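PDB 6IA8: tRNA uridine(34) acetyltransferase from Methanocaldococcus infernus, which catalyses formation of 5-carboxymethyluridine at the wobble position 34 of tRNAs from acetyl-CoA, using S-adenosyl-L-methionine and a [4Fe-4S] cluster. Local coordinates for residues Tyr151-Ile156 / Ile202-Lys207; Lys134-Ile139 / Ala210-Leu215; Glu265-Met270 / Ile316-Tyr321. All coordinates share one frame; numbering follows the deposited sequence.

Contact 1. Residues Tyr151-Ile156 / Ile202-Lys207; sequences YQDWFI and INQMLK. With SO4 (sulfate ion), chain F.
D153 and K207 form a salt bridge between two neighbouring helices: K207 NZ lies 2.9 Å from D153 OD2, on the syn lone pair of that oxygen, and makes a weaker bond to D153 OD1. The carboxylate also accepts the side-chain amide of Q204, whose NE2 reaches D153 OD1 at 2.9 Å in a nearly straight bond. OD1 lies close to the amide plane of Q204, whereas NE2 sits about 30° out of the carboxylate plane. K207 NZ turns back to its own helix as well, bonding Q204 OE1 at 3.0 Å on a lone pair in the carbonyl plane. Aspartate, lysine and glutamine thus close a ring of polar bonds, and Q204 has both ends of its amide fixed, which settles its flip. A bend in the lysine chain (chi3 83°) carries the ammonium to both partners.

The second bond of Q204 NE2, to Q152 OE1, is weak at 3.3 Å, and the two amide planes stand almost perpendicular. Q152 OE1 also rests against Q204 CG. The other end of the Q152 amide is held by R147 O. On another side of its helix, W154 gives NE1 to O4 of a sulfate (3.0 Å), probably from the crystallisation liquor, which K157 also binds.

The helix axes are 10.9 Å apart and run nearly parallel, 23° from each other, so long polar side chains rather than close backbone packing bridge them. Both helices belong to the radical SAM core. L208 continues the packing against Q152, D153 and I156; helix 114-127 meets W154 and F155, and helix 234-245 flanks I202 on the other helix.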
loop_
_atom_site.group_PDB
_atom_site.type_symbol
_atom_site.label_atom_id
_atom_site.label_comp_id
_atom_site.label_asym_id
_atom_site.label_seq_id
_atom_site.Cartn_x
_atom_site.Cartn_y
_atom_site.Cartn_z
ATOM N N TYR A 151 7.419 -20.275 11.319
ATOM C CA TYR A 151 7.964 -18.974 11.699
ATOM C C TYR A 151 7.005 -17.843 11.361
ATOM O O TYR A 151 6.832 -16.920 12.165
ATOM C CB TYR A 151 9.314 -18.747 11.025
ATOM C CG TYR A 151 9.904 -17.387 11.314
ATOM C CD1 TYR A 151 10.679 -17.169 12.442
ATOM C CD2 TYR A 151 9.688 -16.315 10.452
ATOM C CE1 TYR A 151 11.217 -15.925 12.700
ATOM C CE2 TYR A 151 10.234 -15.066 10.710
ATOM C CZ TYR A 151 10.991 -14.876 11.829
ATOM O OH TYR A 151 11.528 -13.634 12.106
ATOM N N GLN A 152 6.388 -17.881 10.177
ATOM C CA GLN A 152 5.459 -16.819 9.797
ATOM C C GLN A 152 4.292 -16.727 10.772
ATOM O O GLN A 152 3.901 -15.629 11.196
ATOM C CB GLN A 152 4.911 -17.058 8.389
ATOM C CG GLN A 152 5.935 -17.204 7.276
ATOM C CD GLN A 152 5.269 -17.332 5.920
ATOM O OE1 GLN A 152 4.312 -16.627 5.631
ATOM N NE2 GLN A 152 5.756 -18.247 5.092
ATOM N N ASP A 153 3.664 -17.868 11.068
ATOM C CA ASP A 153 2.514 -17.871 11.966
ATOM C C ASP A 153 2.911 -17.325 13.326
ATOM O O ASP A 153 2.215 -16.481 13.900
ATOM C CB ASP A 153 1.941 -19.284 12.097
ATOM C CG ASP A 153 1.277 -19.763 10.832
ATOM O OD1 ASP A 153 1.172 -18.967 9.865
ATOM O OD2 ASP A 153 0.851 -20.930 10.814
ATOM N N TRP A 154 4.053 -17.780 13.844
ATOM C CA TRP A 154 4.511 -17.335 15.156
ATOM C C TRP A 154 4.810 -15.843 15.146
ATOM O O TRP A 154 4.407 -15.118 16.060
ATOM C CB TRP A 154 5.745 -18.151 15.570
ATOM C CG TRP A 154 6.457 -17.620 16.779
ATOM C CD1 TRP A 154 6.156 -17.874 18.090
ATOM C CD2 TRP A 154 7.596 -16.743 16.785
ATOM N NE1 TRP A 154 7.043 -17.200 18.916
ATOM C CE2 TRP A 154 7.935 -16.506 18.139
ATOM C CE3 TRP A 154 8.367 -16.145 15.775
ATOM C CZ2 TRP A 154 8.998 -15.689 18.508
ATOM C CZ3 TRP A 154 9.426 -15.342 16.141
ATOM C CH2 TRP A 154 9.725 -15.110 17.504
ATOM N N PHE A 155 5.480 -15.358 14.098
ATOM C CA PHE A 155 5.880 -13.953 14.068
ATOM C C PHE A 155 4.663 -13.039 14.087
ATOM O O PHE A 155 4.605 -12.053 14.841
ATOM C CB PHE A 155 6.729 -13.688 12.829
ATOM C CG PHE A 155 7.422 -12.365 12.846
ATOM C CD1 PHE A 155 6.764 -11.223 12.443
ATOM C CD2 PHE A 155 8.734 -12.264 13.275
ATOM C CE1 PHE A 155 7.411 -9.999 12.454
ATOM C CE2 PHE A 155 9.389 -11.050 13.292
ATOM C CZ PHE A 155 8.748 -9.914 12.886
ATOM N N ILE A 156 3.672 -13.353 13.256
ATOM C CA ILE A 156 2.470 -12.530 13.217
ATOM C C ILE A 156 1.691 -12.664 14.518
ATOM O O ILE A 156 1.151 -11.677 15.040
ATOM C CB ILE A 156 1.596 -12.888 12.006
ATOM C CG1 ILE A 156 2.343 -12.577 10.697
ATOM C CG2 ILE A 156 0.273 -12.126 12.102
ATOM C CD1 ILE A 156 2.801 -11.170 10.525
ATOM N N ILE A 202 0.176 -16.971 -1.377
ATOM C CA ILE A 202 -0.948 -16.057 -1.188
ATOM C C ILE A 202 -1.953 -16.650 -0.204
ATOM O O ILE A 202 -2.485 -15.949 0.660
ATOM C CB ILE A 202 -1.609 -15.714 -2.533
ATOM C CG1 ILE A 202 -0.629 -14.917 -3.404
ATOM C CG2 ILE A 202 -2.876 -14.939 -2.296
ATOM C CD1 ILE A 202 -1.076 -14.696 -4.806
ATOM N N ASN A 203 -2.228 -17.949 -0.308
ATOM C CA ASN A 203 -3.070 -18.602 0.696
ATOM C C ASN A 203 -2.533 -18.355 2.107
ATOM O O ASN A 203 -3.293 -18.048 3.036
ATOM C CB ASN A 203 -3.160 -20.111 0.428
ATOM C CG ASN A 203 -3.955 -20.440 -0.814
ATOM O OD1 ASN A 203 -4.805 -19.664 -1.249
ATOM N ND2 ASN A 203 -3.698 -21.601 -1.384
ATOM N N GLN A 204 -1.214 -18.498 2.289
ATOM C CA GLN A 204 -0.612 -18.291 3.607
ATOM C C GLN A 204 -0.751 -16.832 4.040
ATOM O O GLN A 204 -1.095 -16.537 5.192
ATOM C CB GLN A 204 0.851 -18.742 3.568
ATOM C CG GLN A 204 1.709 -18.282 4.720
ATOM C CD GLN A 204 1.321 -18.889 6.060
ATOM O OE1 GLN A 204 0.490 -19.790 6.153
ATOM N NE2 GLN A 204 1.924 -18.376 7.108
ATOM N N MET A 205 -0.533 -15.895 3.119
ATOM C CA MET A 205 -0.657 -14.493 3.493
ATOM C C MET A 205 -2.076 -14.157 3.901
ATOM O O MET A 205 -2.280 -13.419 4.863
ATOM C CB MET A 205 -0.179 -13.594 2.358
ATOM C CG MET A 205 1.352 -13.632 2.212
ATOM S SD MET A 205 2.042 -12.560 0.960
ATOM C CE MET A 205 1.170 -13.117 -0.425
ATOM N N LEU A 206 -3.071 -14.672 3.181
ATOM C CA LEU A 206 -4.456 -14.490 3.602
ATOM C C LEU A 206 -4.710 -15.110 4.977
ATOM O O LEU A 206 -5.434 -14.538 5.798
ATOM C CB LEU A 206 -5.399 -15.098 2.564
ATOM C CG LEU A 206 -5.471 -14.360 1.228
ATOM C CD1 LEU A 206 -6.111 -15.217 0.149
ATOM C CD2 LEU A 206 -6.237 -13.083 1.450
ATOM N N LYS A 207 -4.147 -16.291 5.243
ATOM C CA LYS A 207 -4.299 -16.896 6.566
ATOM C C LYS A 207 -3.771 -15.971 7.655
ATOM O O LYS A 207 -4.337 -15.895 8.751
ATOM C CB LYS A 207 -3.571 -18.242 6.614
ATOM C CG LYS A 207 -3.946 -19.115 7.826
ATOM C CD LYS A 207 -3.086 -20.383 7.894
ATOM C CE LYS A 207 -1.744 -20.115 8.560
ATOM N NZ LYS A 207 -0.789 -21.235 8.413
HETATM S S SO4 F . 5.040 -17.984 22.424
HETATM O O1 SO4 F . 4.104 -18.514 21.432
HETATM O O2 SO4 F . 4.527 -16.719 22.944
HETATM O O3 SO4 F . 5.181 -18.942 23.514
HETATM O O4 SO4 F . 6.358 -17.749 21.822
#

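Contact 2. Residues Lys134-Ile139 / Ala210-Leu215; sequences KIELII and ATRVEL
E136 stretches from strand 134-140 toward R212 with CG anti to the backbone N (chi1 169°) and the rest of its chain extended. Its OE2 ends 3.2 Å from R212 NH1 and 3.3 Å from R212 NH2. The oxygen lies over one face of the guanidinium, well out of its plane, and the carboxylate plane is turned 74° from that of the arginine. Two residues further along, I138 sends its CD1 to 4.1 Å from R212 NH2, a looser approach beside the charged pair. The arginine gets there through an extended start and a bend at chi3 (84°), although its side chain is poorly ordered.

Strands 134-140 and 212-218 are not neighbours in the parallel sheet of the radical SAM core: strand 184-192 runs between them, and R212 touches its C189. K134, at the start of the first segment, probably binds acetyl-CoA, as in relatives, and the R212 side chain is about 7 Å from that of Q445, another probable acetyl-CoA residue.

With no N-H directed at the carboxylate, the salt bridge is a matter of charge alone; such a link sets little direction, consistent with the poor order of the arginine.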
loop_
_atom_site.group_PDB
_atom_site.type_symbol
_atom_site.label_atom_id
_atom_site.label_comp_id
_atom_site.label_asym_id
_atom_site.label_seq_id
_atom_site.Cartn_x
_atom_site.Cartn_y
_atom_site.Cartn_z
ATOM N N LYS A 134 -5.708 2.096 16.092
ATOM C CA LYS A 134 -5.684 1.479 14.771
ATOM C C LYS A 134 -4.238 1.356 14.305
ATOM O O LYS A 134 -3.513 2.361 14.231
ATOM C CB LYS A 134 -6.483 2.314 13.756
ATOM C CG LYS A 134 -7.928 2.513 14.091
ATOM C CD LYS A 134 -8.647 3.229 12.929
ATOM C CE LYS A 134 -10.046 3.672 13.311
ATOM N NZ LYS A 134 -10.024 4.859 14.207
ATOM N N ILE A 135 -3.824 0.140 13.957
ATOM C CA ILE A 135 -2.436 -0.131 13.606
ATOM C C ILE A 135 -2.353 -0.767 12.224
ATOM O O ILE A 135 -3.047 -1.746 11.937
ATOM C CB ILE A 135 -1.775 -1.036 14.663
ATOM C CG1 ILE A 135 -1.561 -0.239 15.977
ATOM C CG2 ILE A 135 -0.440 -1.580 14.135
ATOM C CD1 ILE A 135 -1.111 -1.090 17.126
ATOM N N GLU A 136 -1.479 -0.231 11.387
ATOM C CA GLU A 136 -1.054 -0.876 10.152
ATOM C C GLU A 136 0.281 -1.544 10.453
ATOM O O GLU A 136 1.262 -0.858 10.753
ATOM C CB GLU A 136 -0.896 0.130 9.010
ATOM C CG GLU A 136 -0.205 -0.478 7.778
ATOM C CD GLU A 136 0.109 0.550 6.670
ATOM O OE1 GLU A 136 0.051 1.760 6.931
ATOM O OE2 GLU A 136 0.413 0.127 5.544
ATOM N N LEU A 137 0.310 -2.869 10.373
ATOM C CA LEU A 137 1.498 -3.662 10.637
ATOM C C LEU A 137 2.180 -3.949 9.311
ATOM O O LEU A 137 1.533 -4.413 8.364
ATOM C CB LEU A 137 1.121 -4.963 11.321
ATOM C CG LEU A 137 2.271 -5.892 11.690
ATOM C CD1 LEU A 137 3.191 -5.242 12.684
ATOM C CD2 LEU A 137 1.651 -7.190 12.224
ATOM N N ILE A 138 3.461 -3.617 9.231
ATOM C CA ILE A 138 4.240 -3.782 8.010
ATOM C C ILE A 138 5.371 -4.745 8.314
ATOM O O ILE A 138 6.204 -4.462 9.185
ATOM C CB ILE A 138 4.815 -2.457 7.493
ATOM C CG1 ILE A 138 3.707 -1.430 7.258
ATOM C CG2 ILE A 138 5.561 -2.693 6.162
ATOM C CD1 ILE A 138 4.210 -0.116 6.696
ATOM N N ILE A 139 5.430 -5.848 7.571
ATOM C CA ILE A 139 6.459 -6.870 7.738
ATOM C C ILE A 139 7.555 -6.601 6.718
ATOM O O ILE A 139 7.355 -6.771 5.512
ATOM C CB ILE A 139 5.894 -8.285 7.570
ATOM C CG1 ILE A 139 4.646 -8.481 8.447
ATOM C CG2 ILE A 139 6.979 -9.330 7.889
ATOM C CD1 ILE A 139 4.853 -8.268 9.928
ATOM N N ALA A 210 -3.260 -10.751 5.932
ATOM C CA ALA A 210 -2.705 -9.705 5.080
ATOM C C ALA A 210 -3.804 -9.005 4.306
ATOM O O ALA A 210 -4.773 -9.632 3.879
ATOM C CB ALA A 210 -1.680 -10.286 4.096
ATOM N N THR A 211 -3.633 -7.702 4.102
ATOM C CA THR A 211 -4.509 -6.915 3.263
ATOM C C THR A 211 -3.771 -6.255 2.125
ATOM O O THR A 211 -4.433 -5.790 1.189
ATOM C CB THR A 211 -5.205 -5.827 4.096
ATOM O OG1 THR A 211 -4.221 -5.044 4.792
ATOM C CG2 THR A 211 -6.143 -6.490 5.151
ATOM N N ARG A 212 -2.431 -6.139 2.202
ATOM C CA ARG A 212 -1.644 -5.481 1.162
ATOM C C ARG A 212 -0.365 -6.272 0.949
ATOM O O ARG A 212 0.225 -6.762 1.912
ATOM C CB ARG A 212 -1.305 -4.026 1.520
ATOM C CG ARG A 212 -0.554 -3.256 0.428
ATOM C CD ARG A 212 -0.237 -1.828 0.874
ATOM N NE ARG A 212 0.982 -1.748 1.676
ATOM C CZ ARG A 212 1.360 -0.680 2.370
ATOM N NH1 ARG A 212 0.611 0.411 2.373
ATOM N NH2 ARG A 212 2.485 -0.707 3.067
ATOM N N VAL A 213 0.054 -6.404 -0.310
ATOM C CA VAL A 213 1.322 -7.036 -0.652
ATOM C C VAL A 213 2.141 -6.064 -1.495
ATOM O O VAL A 213 1.655 -5.524 -2.494
ATOM C CB VAL A 213 1.114 -8.365 -1.399
ATOM C CG1 VAL A 213 2.496 -8.955 -1.831
ATOM C CG2 VAL A 213 0.375 -9.354 -0.566
ATOM N N GLU A 214 3.369 -5.816 -1.072
ATOM C CA GLU A 214 4.281 -4.930 -1.778
ATOM C C GLU A 214 5.294 -5.795 -2.511
ATOM O O GLU A 214 6.014 -6.573 -1.874
ATOM C CB GLU A 214 5.008 -3.981 -0.826
ATOM C CG GLU A 214 5.870 -2.952 -1.567
ATOM C CD GLU A 214 6.836 -2.201 -0.652
ATOM O OE1 GLU A 214 8.063 -2.276 -0.896
ATOM O OE2 GLU A 214 6.366 -1.550 0.302
ATOM N N LEU A 215 5.335 -5.672 -3.833
ATOM C CA LEU A 215 6.219 -6.465 -4.679
ATOM C C LEU A 215 7.502 -5.680 -4.908
ATOM O O LEU A 215 7.447 -4.498 -5.254
ATOM C CB LEU A 215 5.542 -6.779 -6.018
ATOM C CG LEU A 215 4.299 -7.678 -5.932
ATOM C CD1 LEU A 215 3.650 -7.778 -7.355
ATOM C CD2 LEU A 215 4.641 -9.057 -5.398
#

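Contact 3. Residues Glu265-Met270 / Ile316-Tyr321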
loop_
_atom_site.group_PDB
_atom_site.type_symbol
_atom_site.label_atom_id
_atom_site.label_comp_id
_atom_site.label_asym_id
_atom_site.label_seq_id
_atom_site.Cartn_x
_atom_site.Cartn_y
_atom_site.Cartn_z
ATOM N N GLU A 265 14.584 8.677 -20.131
ATOM C CA GLU A 265 13.464 8.359 -21.008
ATOM C C GLU A 265 12.950 6.947 -20.763
ATOM O O GLU A 265 11.742 6.713 -20.803
ATOM C CB GLU A 265 13.870 8.525 -22.469
ATOM C CG GLU A 265 12.709 8.351 -23.438
ATOM C CD GLU A 265 11.574 9.330 -23.179
ATOM O OE1 GLU A 265 11.854 10.490 -22.816
ATOM O OE2 GLU A 265 10.400 8.937 -23.330
ATOM N N MET A 266 13.846 5.989 -20.535
ATOM C CA MET A 266 13.411 4.636 -20.205
ATOM C C MET A 266 12.592 4.612 -18.914
ATOM O O MET A 266 11.582 3.901 -18.822
ATOM C CB MET A 266 14.631 3.719 -20.084
ATOM C CG MET A 266 14.290 2.237 -20.054
ATOM S SD MET A 266 15.720 1.123 -20.197
ATOM C CE MET A 266 16.624 1.933 -21.484
ATOM N N ASP A 267 13.053 5.330 -17.882
ATOM C CA ASP A 267 12.290 5.395 -16.637
ATOM C C ASP A 267 10.916 6.025 -16.850
ATOM O O ASP A 267 9.919 5.541 -16.307
ATOM C CB ASP A 267 13.071 6.172 -15.579
ATOM C CG ASP A 267 14.203 5.357 -14.965
ATOM O OD1 ASP A 267 14.200 4.087 -15.006
ATOM O OD2 ASP A 267 15.080 5.991 -14.371
ATOM N N LYS A 268 10.852 7.142 -17.578
ATOM C CA LYS A 268 9.565 7.769 -17.866
ATOM C C LYS A 268 8.618 6.798 -18.564
ATOM O O LYS A 268 7.426 6.731 -18.233
ATOM C CB LYS A 268 9.780 9.016 -18.719
ATOM C CG LYS A 268 10.399 10.186 -17.953
ATOM C CD LYS A 268 10.552 11.404 -18.848
ATOM C CE LYS A 268 11.095 12.599 -18.061
ATOM N NZ LYS A 268 11.342 13.787 -18.940
ATOM N N LYS A 269 9.123 6.048 -19.546
ATOM C CA LYS A 269 8.272 5.091 -20.246
ATOM C C LYS A 269 7.796 3.997 -19.313
ATOM O O LYS A 269 6.646 3.545 -19.420
ATOM C CB LYS A 269 9.017 4.496 -21.442
ATOM C CG LYS A 269 9.186 5.498 -22.593
ATOM C CD LYS A 269 9.793 4.851 -23.827
ATOM C CE LYS A 269 9.687 5.764 -25.045
ATOM N NZ LYS A 269 8.277 5.954 -25.486
ATOM N N MET A 270 8.646 3.579 -18.370
ATOM C CA MET A 270 8.221 2.574 -17.405
ATOM C C MET A 270 7.000 3.054 -16.611
ATOM O O MET A 270 6.035 2.303 -16.381
ATOM C CB MET A 270 9.379 2.239 -16.457
ATOM C CG MET A 270 8.923 1.508 -15.204
ATOM S SD MET A 270 10.287 0.747 -14.255
ATOM C CE MET A 270 11.100 2.152 -13.540
ATOM N N ILE A 316 14.650 14.078 -9.716
ATOM C CA ILE A 316 13.531 15.016 -9.675
ATOM C C ILE A 316 12.775 15.010 -10.995
ATOM O O ILE A 316 11.540 15.012 -11.011
ATOM C CB ILE A 316 14.038 16.426 -9.318
ATOM C CG1 ILE A 316 14.567 16.443 -7.876
ATOM C CG2 ILE A 316 12.933 17.476 -9.501
ATOM C CD1 ILE A 316 15.305 17.729 -7.518
ATOM N N GLU A 317 13.498 15.012 -12.120
ATOM C CA GLU A 317 12.846 15.005 -13.423
ATOM C C GLU A 317 11.982 13.767 -13.584
ATOM O O GLU A 317 10.832 13.857 -14.014
ATOM C CB GLU A 317 13.891 15.076 -14.536
ATOM C CG GLU A 317 14.624 16.399 -14.606
ATOM C CD GLU A 317 15.713 16.405 -15.657
ATOM O OE1 GLU A 317 15.831 15.405 -16.392
ATOM O OE2 GLU A 317 16.454 17.409 -15.738
ATOM N N VAL A 318 12.519 12.589 -13.253
ATOM C CA VAL A 318 11.767 11.348 -13.444
ATOM C C VAL A 318 10.572 11.277 -12.490
ATOM O O VAL A 318 9.453 10.919 -12.885
ATOM C CB VAL A 318 12.698 10.136 -13.269
ATOM C CG1 VAL A 318 11.906 8.843 -13.330
ATOM C CG2 VAL A 318 13.764 10.156 -14.359
ATOM N N ILE A 319 10.786 11.597 -11.217
ATOM C CA ILE A 319 9.702 11.427 -10.255
ATOM C C ILE A 319 8.615 12.459 -10.510
ATOM O O ILE A 319 7.419 12.180 -10.353
ATOM C CB ILE A 319 10.241 11.498 -8.814
ATOM C CG1 ILE A 319 11.170 10.292 -8.540
ATOM C CG2 ILE A 319 9.087 11.496 -7.825
ATOM C CD1 ILE A 319 11.910 10.383 -7.219
ATOM N N SER A 320 9.010 13.664 -10.919
ATOM C CA SER A 320 8.019 14.690 -11.249
ATOM C C SER A 320 7.153 14.263 -12.432
ATOM O O SER A 320 5.916 14.391 -12.406
ATOM C CB SER A 320 8.729 16.007 -11.552
ATOM O OG SER A 320 9.280 16.573 -10.368
ATOM N N TYR A 321 7.779 13.698 -13.461
ATOM C CA TYR A 321 7.007 13.120 -14.553
ATOM C C TYR A 321 6.054 12.052 -14.034
ATOM O O TYR A 321 4.858 12.057 -14.349
ATOM C CB TYR A 321 7.938 12.531 -15.622
ATOM C CG TYR A 321 7.168 11.819 -16.708
ATOM C CD1 TYR A 321 6.536 12.535 -17.725
ATOM C CD2 TYR A 321 6.998 10.443 -16.669
ATOM C CE1 TYR A 321 5.794 11.890 -18.703
ATOM C CE2 TYR A 321 6.254 9.795 -17.629
ATOM C CZ TYR A 321 5.654 10.513 -18.639
ATOM O OH TYR A 321 4.910 9.836 -19.575
#
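K268 lies across one face of the Y321 ring, its aliphatic chain doing the touching: CG comes to 3.6 Å from Y321 CD2, and CD sits 4.0 Å above the ring plane, offset toward the rim. K268 CB reaches the same ring, 3.7 Å from Y321 CD2. The tyrosine gets under the lysine because its CG is anti to the backbone N (chi1 175°), which swings the ring across to the other helix; there Y321 CE2 also approaches K268 O at 3.3 Å. A second, purely aliphatic touch joins D267 CB to V318 CG1 at 3.7 Å. Replacing Y321 by an alanine would probably leave the lysine chain without the flat surface it lies on and open a gap between the helices.

Further out, K268 NZ and E317 OE1 are 5.4 Å apart, so their opposite charges may attract without touching. The carboxylate of D267 is held by residues outside the two segments, OD2 by Y310 and the backbone N of G258 and OD1 by S262, which probably fixes the rotation of the side chain whose CB V318 packs against. Within the second helix, S320 OG bonds I316 O, an acceptor it shares with S320 N, the two donors reaching it from opposite faces of the carbonyl plane.

The contact is helix-helix packing within the radical SAM core, away from the annotated sites; the axes approach to 9.5 Å and lie 18° from parallel. I264 and F271 extend the packing around V318 along helix 264-276, and K272 touches Y321 one turn on. Elsewhere on helix 312-325, I316 and S320 pack against helix 353-364.

From the N terminus, strand 134-140 leads into helix 149-164, and the chain then runs through strand 184-192 to helix 199-208, where contact 1 closes its loop. Strand 212-218 follows directly and closes the wider loop of contact 2, within which contact 1 is nested. These two touch: I156 and F155 pack on I139, M205 packs on V213, and M205 O probably bonds A210 N, joining the helices to the parallel sheet. Contact 3 comes later, in series with both, linking helices 264-276 and 312-325. It lies across the chain's centre from contact 1, their centres about 36 Å apart, and touches neither of the others.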